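PDB 5MQR: beta-L-arabinobiosidase from Bacteroides thetaiotaomicron, which probably hydrolyses arabinose-containing glycans of plant pectin and possibly also has exo-alpha-sialidase activity. Local coordinates for residues E191-K194 with D195-G199; K221-D225 with R226-K230; L240-M243 with Q244-E247. All blocks are in the same frame, centred on the assembly; numbering follows the deposited sequence.

Contact 1: residues E191-K194 with D195-G199; sequences EIKK and DGSFG
Glu191 to Gly199 form the tip of a beta hairpin, a type I turn from Lys193 to Gly196 followed by a G1 beta bulge. Gly199 N donates to Glu191 O over 3.0 Å. Lys193 N donates almost straight to Ser197 O, also over 3.0 Å, and Gly196 N closes the turn on Lys193 O. Between the first two bonds, Ile192 and Phe198 form a non-hydrogen-bonded antiparallel pair. Their side chains lie alongside each other, with Ile192 CG1 4.2 Å from Phe198 CD1. Gly196 has a positive phi of 89°, where a CB would press on the preceding carbonyl oxygen. The methylenes of Lys193 run beside Ser197, with CD 4.0 Å from OG. Further out, Leu107 of strand 104-110 packs on both Ile192 and Phe198, and Arg162 pairs with Glu191. The hairpin joins strands 186-192 and 202-206 of one four-stranded antiparallel sheet, consistent with a propeller blade. The turn is fixed from within by an Asx turn. Asp195 CG sits between its own N and carbonyl carbon (chi1 65°). This sets OD1 to accept two bonds, from Ser197 N at 2.8 Å and, on its syn lone pair, from Ser197 OG at 2.6 Å.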
ATOM      1  N   GLU A 191      27.895  18.510 -27.798  1.00 32.12           N
ATOM      2  CA  GLU A 191      26.601  18.994 -27.397  1.00 32.58           C
ATOM      3  C   GLU A 191      25.527  18.271 -28.189  1.00 32.53           C
ATOM      4  O   GLU A 191      25.697  18.023 -29.380  1.00 32.16           O
ATOM      5  CB  GLU A 191      26.487  20.493 -27.635  1.00 33.75           C
ATOM      6  CG  GLU A 191      25.144  21.037 -27.138  1.00 34.33           C
ATOM      7  CD  GLU A 191      25.132  22.531 -26.925  1.00 35.24           C
ATOM      8  OE1 GLU A 191      26.157  23.196 -27.209  1.00 36.84           O
ATOM      9  OE2 GLU A 191      24.091  23.043 -26.472  1.00 35.08           O
ATOM     10  N   ILE A 192      24.445  17.920 -27.512  1.00 32.38           N
ATOM     11  CA  ILE A 192      23.215  17.523 -28.172  1.00 33.54           C
ATOM     12  C   ILE A 192      22.233  18.718 -28.174  1.00 34.89           C
ATOM     13  O   ILE A 192      21.923  19.292 -27.133  1.00 33.88           O
ATOM     14  CB  ILE A 192      22.596  16.291 -27.503  1.00 32.91           C
ATOM     15  CG1 ILE A 192      23.529  15.076 -27.660  1.00 32.61           C
ATOM     16  CG2 ILE A 192      21.219  15.993 -28.109  1.00 33.01           C
ATOM     17  CD1 ILE A 192      23.295  14.006 -26.612  1.00 32.18           C
ATOM     18  N   LYS A 193      21.754  19.081 -29.358  1.00 37.62           N
ATOM     19  CA  LYS A 193      20.893  20.266 -29.526  1.00 40.78           C
ATOM     20  C   LYS A 193      19.409  19.921 -29.540  1.00 41.30           C
ATOM     21  O   LYS A 193      19.037  18.763 -29.735  1.00 39.63           O
ATOM     22  CB  LYS A 193      21.334  21.055 -30.760  1.00 42.83           C
ATOM     23  CG  LYS A 193      22.539  21.945 -30.454  1.00 45.22           C
ATOM     24  CD  LYS A 193      23.563  21.993 -31.579  1.00 47.90           C
ATOM     25  CE  LYS A 193      24.169  23.395 -31.697  1.00 50.74           C
ATOM     26  NZ  LYS A 193      25.143  23.501 -32.822  1.00 52.10           N
ATOM     27  N   LYS A 194      18.570  20.925 -29.282  1.00 44.97           N
ATOM     28  CA  LYS A 194      17.102  20.711 -29.211  1.00 47.49           C
ATOM     29  C   LYS A 194      16.557  20.053 -30.474  1.00 46.46           C
ATOM     30  O   LYS A 194      15.687  19.169 -30.402  1.00 45.26           O
ATOM     31  CB  LYS A 194      16.335  22.019 -28.940  1.00 51.12           C
ATOM     32  CG  LYS A 194      15.852  22.141 -27.497  1.00 54.83           C
ATOM     33  CD  LYS A 194      15.401  23.563 -27.151  1.00 57.88           C
ATOM     34  CE  LYS A 194      15.868  24.017 -25.762  1.00 59.64           C
ATOM     35  NZ  LYS A 194      15.915  25.520 -25.714  1.00 62.63           N
ATOM     36  N   ASP A 195      17.116  20.467 -31.613  1.00 45.35           N
ATOM     37  CA  ASP A 195      16.680  19.990 -32.918  1.00 45.09           C
ATOM     38  C   ASP A 195      17.167  18.584 -33.293  1.00 43.41           C
ATOM     39  O   ASP A 195      16.970  18.159 -34.429  1.00 44.16           O
ATOM     40  CB  ASP A 195      17.060  21.019 -34.010  1.00 46.34           C
ATOM     41  CG  ASP A 195      18.578  21.196 -34.185  1.00 46.87           C
ATOM     42  OD1 ASP A 195      19.358  20.285 -33.855  1.00 46.46           O
ATOM     43  OD2 ASP A 195      18.994  22.272 -34.654  1.00 48.81           O
ATOM     44  N   GLY A 196      17.830  17.870 -32.382  1.00 41.84           N
ATOM     45  CA  GLY A 196      18.338  16.521 -32.682  1.00 40.17           C
ATOM     46  C   GLY A 196      19.742  16.470 -33.282  1.00 38.73           C
ATOM     47  O   GLY A 196      20.378  15.425 -33.240  1.00 38.84           O
ATOM     48  N   SER A 197      20.236  17.577 -33.835  1.00 37.72           N
ATOM     49  CA  SER A 197      21.620  17.617 -34.348  1.00 37.05           C
ATOM     50  C   SER A 197      22.666  17.584 -33.214  1.00 35.44           C
ATOM     51  O   SER A 197      22.365  17.846 -32.043  1.00 35.09           O
ATOM     52  CB  SER A 197      21.847  18.827 -35.281  1.00 37.31           C
ATOM     53  OG  SER A 197      21.861  20.041 -34.571  1.00 37.90           O
ATOM     54  N   PHE A 198      23.886  17.241 -33.594  1.00 34.43           N
ATOM     55  CA  PHE A 198      25.044  17.271 -32.707  1.00 33.34           C
ATOM     56  C   PHE A 198      25.986  18.423 -33.050  1.00 33.45           C
ATOM     57  O   PHE A 198      26.144  18.811 -34.217  1.00 33.72           O
ATOM     58  CB  PHE A 198      25.841  15.969 -32.814  1.00 32.78           C
ATOM     59  CG  PHE A 198      25.035  14.708 -32.624  1.00 31.83           C
ATOM     60  CD1 PHE A 198      23.932  14.659 -31.784  1.00 31.03           C
ATOM     61  CD2 PHE A 198      25.436  13.539 -33.263  1.00 31.52           C
ATOM     62  CE1 PHE A 198      23.221  13.491 -31.626  1.00 30.26           C
ATOM     63  CE2 PHE A 198      24.744  12.364 -33.092  1.00 30.70           C
ATOM     64  CZ  PHE A 198      23.636  12.336 -32.271  1.00 30.52           C
ATOM     65  N   GLY A 199      26.640  18.953 -32.024  1.00 32.62           N
ATOM     66  CA  GLY A 199      27.758  19.866 -32.212  1.00 32.65           C
ATOM     67  C   GLY A 199      29.043  19.114 -32.490  1.00 32.09           C
ATOM     68  O   GLY A 199      29.048  17.873 -32.529  1.00 30.75           O
TER

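Contact 2: residues K221-D225 with R226-K230; sequences KKSKD and REFVK
Asp225 caps the helix that starts at Arg226, and Phe228 and Val229 in the first turn meet it. Hydrogen bonds come first. Asp225 is the N-cap, and its OD1 accepts from Phe228 N at 3.2 Å, from well above the carboxylate plane. Its CG stands opposite the backbone N (chi1 -170°), which carries the carboxylate back over the helix start. Asp225 O takes the first helical bond, from Val229 N, at 3.1 Å. A water donates to OD1 over 2.7 Å and weakly accepts from Glu227 N. Ser223 forms an ST turn: its OG accepts from Asp225 N at 3.1 Å and so steadies the capping residue. Asp225 OD2 makes a salt bridge with Arg162. With an alanine here, Phe228 N would probably lose its cap and Arg162 one of its carboxylate partners. The van der Waals contacts are small. Val229 CG2 lies 4.1 Å from Ser223 CB, and Phe228 CD2 reaches Ser223 CB at 3.8 Å. The Asp225 carboxylate packs beside the Phe228 ring; the side chains cross at about a right angle, their flat groups turned 57° apart. In the fold, helix 226-236 sets the Phe228 ring on Val189 and Glu191 of strand 186-192, where it also meets the ring of Tyr202.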
ATOM      1  N   LYS A 221      38.202  24.003 -25.315  1.00 40.95           N
ATOM      2  CA  LYS A 221      38.352  25.437 -25.186  1.00 42.82           C
ATOM      3  C   LYS A 221      38.500  26.152 -26.535  1.00 43.99           C
ATOM      4  O   LYS A 221      38.466  27.369 -26.568  1.00 44.38           O
ATOM      5  CB  LYS A 221      39.528  25.789 -24.265  1.00 44.17           C
ATOM      6  CG  LYS A 221      39.325  25.415 -22.791  1.00 44.38           C
ATOM      7  CD  LYS A 221      40.277  26.218 -21.890  1.00 45.86           C
ATOM      8  CE  LYS A 221      40.890  25.423 -20.738  1.00 46.06           C
ATOM      9  NZ  LYS A 221      40.206  25.581 -19.441  1.00 45.78           N
ATOM     10  N   LYS A 222      38.667  25.422 -27.635  1.00 44.18           N
ATOM     11  CA  LYS A 222      38.794  26.063 -28.939  1.00 45.86           C
ATOM     12  C   LYS A 222      37.454  26.406 -29.560  1.00 44.48           C
ATOM     13  O   LYS A 222      37.417  27.176 -30.520  1.00 44.35           O
ATOM     14  CB  LYS A 222      39.591  25.195 -29.911  1.00 47.73           C
ATOM     15  CG  LYS A 222      40.997  24.869 -29.427  1.00 49.54           C
ATOM     16  CD  LYS A 222      41.951  26.046 -29.560  1.00 51.89           C
ATOM     17  CE  LYS A 222      42.737  26.260 -28.269  1.00 53.31           C
ATOM     18  NZ  LYS A 222      43.983  26.996 -28.580  1.00 54.65           N
ATOM     19  N   SER A 223      36.369  25.836 -29.040  1.00 42.49           N
ATOM     20  CA  SER A 223      35.033  26.196 -29.509  1.00 42.28           C
ATOM     21  C   SER A 223      34.792  27.683 -29.340  1.00 43.44           C
ATOM     22  O   SER A 223      35.148  28.258 -28.321  1.00 43.22           O
ATOM     23  CB  SER A 223      33.947  25.448 -28.735  1.00 40.79           C
ATOM     24  OG  SER A 223      32.651  25.776 -29.199  1.00 40.13           O
ATOM     25  N   LYS A 224      34.159  28.285 -30.338  1.00 44.80           N
ATOM     26  CA  LYS A 224      33.722  29.685 -30.261  1.00 46.60           C
ATOM     27  C   LYS A 224      32.356  29.855 -29.587  1.00 45.20           C
ATOM     28  O   LYS A 224      31.854  30.969 -29.474  1.00 44.92           O
ATOM     29  CB  LYS A 224      33.680  30.273 -31.651  1.00 48.84           C
ATOM     30  CG  LYS A 224      35.051  30.370 -32.277  1.00 51.23           C
ATOM     31  CD  LYS A 224      34.979  30.082 -33.762  1.00 53.27           C
ATOM     32  CE  LYS A 224      36.111  30.779 -34.498  1.00 55.88           C
ATOM     33  NZ  LYS A 224      35.911  30.668 -35.972  1.00 57.49           N
ATOM     34  N   ASP A 225      31.772  28.746 -29.135  1.00 43.71           N
ATOM     35  CA  ASP A 225      30.517  28.754 -28.401  1.00 43.47           C
ATOM     36  C   ASP A 225      30.851  28.861 -26.904  1.00 43.15           C
ATOM     37  O   ASP A 225      31.139  27.878 -26.243  1.00 42.48           O
ATOM     38  CB  ASP A 225      29.740  27.491 -28.776  1.00 42.33           C
ATOM     39  CG  ASP A 225      28.321  27.477 -28.266  1.00 42.54           C
ATOM     40  OD1 ASP A 225      28.011  28.060 -27.196  1.00 42.77           O
ATOM     41  OD2 ASP A 225      27.501  26.808 -28.932  1.00 42.75           O
ATOM     42  N   ARG A 226      30.827  30.077 -26.386  1.00 44.76           N
ATOM     43  CA  ARG A 226      31.212  30.364 -24.992  1.00 45.66           C
ATOM     44  C   ARG A 226      30.450  29.537 -23.993  1.00 42.75           C
ATOM     45  O   ARG A 226      31.022  29.100 -23.007  1.00 41.98           O
ATOM     46  CB  ARG A 226      31.009  31.844 -24.638  1.00 48.60           C
ATOM     47  CG  ARG A 226      32.046  32.779 -25.249  1.00 52.89           C
ATOM     48  CD  ARG A 226      31.944  34.167 -24.623  1.00 56.76           C
ATOM     49  NE  ARG A 226      33.002  35.084 -25.063  1.00 61.27           N
ATOM     50  CZ  ARG A 226      33.346  36.237 -24.448  1.00 65.18           C
ATOM     51  NH1 ARG A 226      32.735  36.650 -23.321  1.00 65.71           N
ATOM     52  NH2 ARG A 226      34.326  36.999 -24.964  1.00 66.16           N
ATOM     53  N   GLU A 227      29.155  29.364 -24.238  1.00 40.84           N
ATOM     54  CA  GLU A 227      28.285  28.641 -23.319  1.00 39.40           C
ATOM     55  C   GLU A 227      28.534  27.135 -23.323  1.00 37.38           C
ATOM     56  O   GLU A 227      28.349  26.486 -22.301  1.00 36.53           O
ATOM     57  CB  GLU A 227      26.804  28.953 -23.595  1.00 39.58           C
ATOM     58  CG  GLU A 227      26.419  30.390 -23.241  1.00 41.21           C
ATOM     59  CD  GLU A 227      26.629  30.733 -21.769  1.00 41.25           C
ATOM     60  OE1 GLU A 227      26.170  29.952 -20.894  1.00 40.94           O
ATOM     61  OE2 GLU A 227      27.263  31.777 -21.507  1.00 42.08           O
ATOM     62  N   PHE A 228      28.948  26.590 -24.471  1.00 36.41           N
ATOM     63  CA  PHE A 228      29.414  25.207 -24.539  1.00 35.12           C
ATOM     64  C   PHE A 228      30.698  25.031 -23.701  1.00 34.92           C
ATOM     65  O   PHE A 228      30.795  24.100 -22.941  1.00 33.68           O
ATOM     66  CB  PHE A 228      29.644  24.782 -25.993  1.00 34.45           C
ATOM     67  CG  PHE A 228      30.360  23.490 -26.127  1.00 33.47           C
ATOM     68  CD1 PHE A 228      29.681  22.299 -25.968  1.00 32.49           C
ATOM     69  CD2 PHE A 228      31.729  23.459 -26.389  1.00 33.68           C
ATOM     70  CE1 PHE A 228      30.343  21.090 -26.077  1.00 31.93           C
ATOM     71  CE2 PHE A 228      32.399  22.257 -26.506  1.00 33.18           C
ATOM     72  CZ  PHE A 228      31.699  21.066 -26.347  1.00 32.29           C
ATOM     73  N   VAL A 229      31.658  25.940 -23.853  1.00 35.93           N
ATOM     74  CA  VAL A 229      32.904  25.893 -23.101  1.00 36.82           C
ATOM     75  C   VAL A 229      32.609  25.919 -21.604  1.00 37.16           C
ATOM     76  O   VAL A 229      33.147  25.104 -20.860  1.00 36.67           O
ATOM     77  CB  VAL A 229      33.877  27.040 -23.504  1.00 38.07           C
ATOM     78  CG1 VAL A 229      35.103  27.098 -22.577  1.00 38.32           C
ATOM     79  CG2 VAL A 229      34.315  26.878 -24.954  1.00 38.06           C
ATOM     80  N   LYS A 230      31.726  26.822 -21.179  1.00 38.39           N
ATOM     81  CA  LYS A 230      31.296  26.892 -19.771  1.00 39.15           C
ATOM     82  C   LYS A 230      30.663  25.597 -19.290  1.00 37.09           C
ATOM     83  O   LYS A 230      30.876  25.208 -18.147  1.00 36.29           O
ATOM     84  CB  LYS A 230      30.325  28.083 -19.495  1.00 41.27           C
ATOM     85  CG  LYS A 230      31.045  29.408 -19.250  1.00 44.41           C
ATOM     86  CD  LYS A 230      30.186  30.689 -19.367  1.00 46.57           C
ATOM     87  CE  LYS A 230      31.047  31.809 -19.977  1.00 49.25           C
ATOM     88  NZ  LYS A 230      30.479  33.198 -19.950  1.00 51.48           N
TER
HETATM   89  O   HOH W   1      27.177  30.557 -26.803  1.00 31.26           O

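Contact 3: residues L240-M243 with Q244-E247; sequences LYMM and QWVE
Leu240 O receives the side-chain amide of Gln244 as helix 239-242 gives way to a loop. The bond from Gln244 NE2 to Leu240 O is 3.0 Å long and nearly straight (171°), and the oxygen lies in the amide plane of Gln244. Tyr241 comes next. Its O accepts from Gln244 N at 3.0 Å, and it also lies over the Trp245 ring, 3.4 Å from CD1. Its own ring leads elsewhere, to an edge-to-face meeting with Tyr156 and a hydrogen bond between its OH and Asn379 ND2. Met242, present as selenomethionine, starts a type I turn in which its O accepts from Trp245 N at 3.0 Å. Its chain folds back at chi2 (-59°) and chi3, which brings the end over the indole. CE stands 3.4 Å above the centre of the six-membered ring, a CH-pi contact. SE is over the same face, 3.6 Å from CE3, making this a Met-aromatic contact. Met243 O touches Val246 CG1 at 3.7 Å. Arg187 makes a cation-pi contact with the indole of Trp245, so the ring is engaged by both a charge and a selenoether. Gln244 also bonds through OE1 to Arg373 and through NE2 to Gln376. Its buried amide is thus held at both ends, and its rotation is likely to be fixed.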
ATOM      1  N   LEU A 240      31.546  15.069  -8.388  1.00 29.65           N
ATOM      2  CA  LEU A 240      30.707  13.907  -8.662  1.00 29.00           C
ATOM      3  C   LEU A 240      30.939  13.310 -10.066  1.00 28.40           C
ATOM      4  O   LEU A 240      30.778  12.106 -10.264  1.00 27.28           O
ATOM      5  CB  LEU A 240      29.224  14.225  -8.478  1.00 28.96           C
ATOM      6  CG  LEU A 240      28.809  14.715  -7.093  1.00 29.62           C
ATOM      7  CD1 LEU A 240      27.305  14.867  -7.080  1.00 29.45           C
ATOM      8  CD2 LEU A 240      29.270  13.765  -5.994  1.00 29.81           C
ATOM      9  N   TYR A 241      31.296  14.158 -11.022  1.00 28.53           N
ATOM     10  CA  TYR A 241      31.655  13.712 -12.360  1.00 28.65           C
ATOM     11  C   TYR A 241      33.100  13.203 -12.417  1.00 29.46           C
ATOM     12  O   TYR A 241      33.369  12.221 -13.106  1.00 29.63           O
ATOM     13  CB  TYR A 241      31.356  14.813 -13.407  1.00 28.47           C
ATOM     14  CG  TYR A 241      29.880  14.835 -13.736  1.00 27.59           C
ATOM     15  CD1 TYR A 241      28.942  15.358 -12.836  1.00 27.37           C
ATOM     16  CD2 TYR A 241      29.407  14.246 -14.900  1.00 27.03           C
ATOM     17  CE1 TYR A 241      27.579  15.339 -13.127  1.00 26.73           C
ATOM     18  CE2 TYR A 241      28.061  14.219 -15.201  1.00 26.60           C
ATOM     19  CZ  TYR A 241      27.146  14.763 -14.318  1.00 26.62           C
ATOM     20  OH  TYR A 241      25.803  14.695 -14.643  1.00 26.05           O
HETATM   21  N   MSE A 242      34.021  13.814 -11.668  1.00 30.51           N
HETATM   22  CA  MSE A 242      35.419  13.320 -11.634  1.00 31.29           C
HETATM   23  C   MSE A 242      35.502  11.934 -11.002  1.00 31.31           C
HETATM   24  O   MSE A 242      36.284  11.088 -11.462  1.00 31.80           O
HETATM   25  CB  MSE A 242      36.357  14.300 -10.954  1.00 32.08           C
HETATM   26  CG  MSE A 242      36.381  15.674 -11.609  1.00 32.71           C
HETATM   27 SE   MSE A 242      36.936  15.552 -13.476  1.00 33.64          SE
HETATM   28  CE  MSE A 242      35.165  15.497 -14.331  1.00 32.66           C
HETATM   29  N   MSE A 243      34.645  11.653 -10.018  1.00 31.20           N
HETATM   30  CA  MSE A 243      34.541  10.316  -9.426  1.00 31.77           C
HETATM   31  C   MSE A 243      34.182   9.239 -10.417  1.00 31.59           C
HETATM   32  O   MSE A 243      34.456   8.059 -10.177  1.00 31.53           O
HETATM   33  CB  MSE A 243      33.482  10.265  -8.332  1.00 31.96           C
HETATM   34  CG  MSE A 243      33.855  11.087  -7.100  1.00 33.53           C
HETATM   35 SE   MSE A 243      35.479  10.427  -6.203  1.00 36.95          SE
HETATM   36  CE  MSE A 243      34.567   8.916  -5.320  1.00 35.66           C
ATOM     37  N   GLN A 244      33.558   9.625 -11.529  1.00 31.40           N
ATOM     38  CA  GLN A 244      33.137   8.681 -12.564  1.00 30.55           C
ATOM     39  C   GLN A 244      34.092   8.626 -13.729  1.00 30.33           C
ATOM     40  O   GLN A 244      33.774   8.034 -14.744  1.00 30.76           O
ATOM     41  CB  GLN A 244      31.731   9.033 -13.053  1.00 30.21           C
ATOM     42  CG  GLN A 244      30.694   9.044 -11.944  1.00 30.17           C
ATOM     43  CD  GLN A 244      29.320   9.463 -12.429  1.00 30.28           C
ATOM     44  OE1 GLN A 244      28.663   8.731 -13.177  1.00 29.97           O
ATOM     45  NE2 GLN A 244      28.884  10.660 -12.019  1.00 30.67           N
ATOM     46  N   TRP A 245      35.235   9.274 -13.595  1.00 30.59           N
ATOM     47  CA  TRP A 245      36.309   9.239 -14.585  1.00 31.10           C
ATOM     48  C   TRP A 245      37.539   8.456 -14.098  1.00 30.95           C
ATOM     49  O   TRP A 245      38.506   8.319 -14.834  1.00 31.58           O
ATOM     50  CB  TRP A 245      36.770  10.662 -14.892  1.00 31.95           C
ATOM     51  CG  TRP A 245      35.883  11.498 -15.791  1.00 32.24           C
ATOM     52  CD1 TRP A 245      34.572  11.270 -16.141  1.00 31.78           C
ATOM     53  CD2 TRP A 245      36.250  12.739 -16.394  1.00 32.70           C
ATOM     54  NE1 TRP A 245      34.120  12.290 -16.956  1.00 32.26           N
ATOM     55  CE2 TRP A 245      35.127  13.209 -17.112  1.00 32.80           C
ATOM     56  CE3 TRP A 245      37.424  13.506 -16.391  1.00 33.41           C
ATOM     57  CZ2 TRP A 245      35.154  14.402 -17.836  1.00 33.36           C
ATOM     58  CZ3 TRP A 245      37.455  14.689 -17.107  1.00 33.89           C
ATOM     59  CH2 TRP A 245      36.330  15.127 -17.829  1.00 33.99           C
ATOM     60  N   VAL A 246      37.509   7.953 -12.869  1.00 30.71           N
ATOM     61  CA  VAL A 246      38.701   7.363 -12.241  1.00 31.63           C
ATOM     62  C   VAL A 246      39.247   6.103 -12.922  1.00 31.96           C
ATOM     63  O   VAL A 246      40.458   5.876 -12.905  1.00 33.05           O
ATOM     64  CB  VAL A 246      38.459   7.058 -10.751  1.00 31.30           C
ATOM     65  CG1 VAL A 246      37.418   5.924 -10.570  1.00 30.25           C
ATOM     66  CG2 VAL A 246      39.783   6.766 -10.029  1.00 31.60           C
ATOM     67  N   GLU A 247      38.377   5.304 -13.531  1.00 31.45           N
ATOM     68  CA  GLU A 247      38.837   4.082 -14.175  1.00 32.49           C
ATOM     69  C   GLU A 247      39.632   4.303 -15.448  1.00 32.99           C
ATOM     70  O   GLU A 247      40.485   3.476 -15.740  1.00 33.68           O
ATOM     71  CB  GLU A 247      37.689   3.124 -14.460  1.00 32.43           C
ATOM     72  CG  GLU A 247      37.016   2.615 -13.208  1.00 32.63           C
ATOM     73  CD  GLU A 247      35.826   1.736 -13.521  1.00 33.02           C
ATOM     74  OE1 GLU A 247      36.062   0.683 -14.146  1.00 34.66           O
ATOM     75  OE2 GLU A 247      34.675   2.066 -13.135  1.00 31.80           O
TER

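The three contacts follow one another along the N-terminal propeller region. Contacts 1 and 2 touch, with centres about 15 Å apart. Glu191 OE1 lies 3.8 Å from Phe228 CD1 and 4.2 Å from Asp225 OD2. Arg162 forms salt bridges with both carboxylates, so it probably offsets their mutual repulsion. Contact 3 is separate: its centre is about 25 Å from that of contact 1 and 22 Å from that of contact 2. Helix 226-236 connects it to contact 2, since Ile235 packs on Tyr241, Met242 and Trp245. A bound calcium ion lies about 5 Å from the Gln244 side chain, and a calcium ion is about 10 Å from that of Ile192.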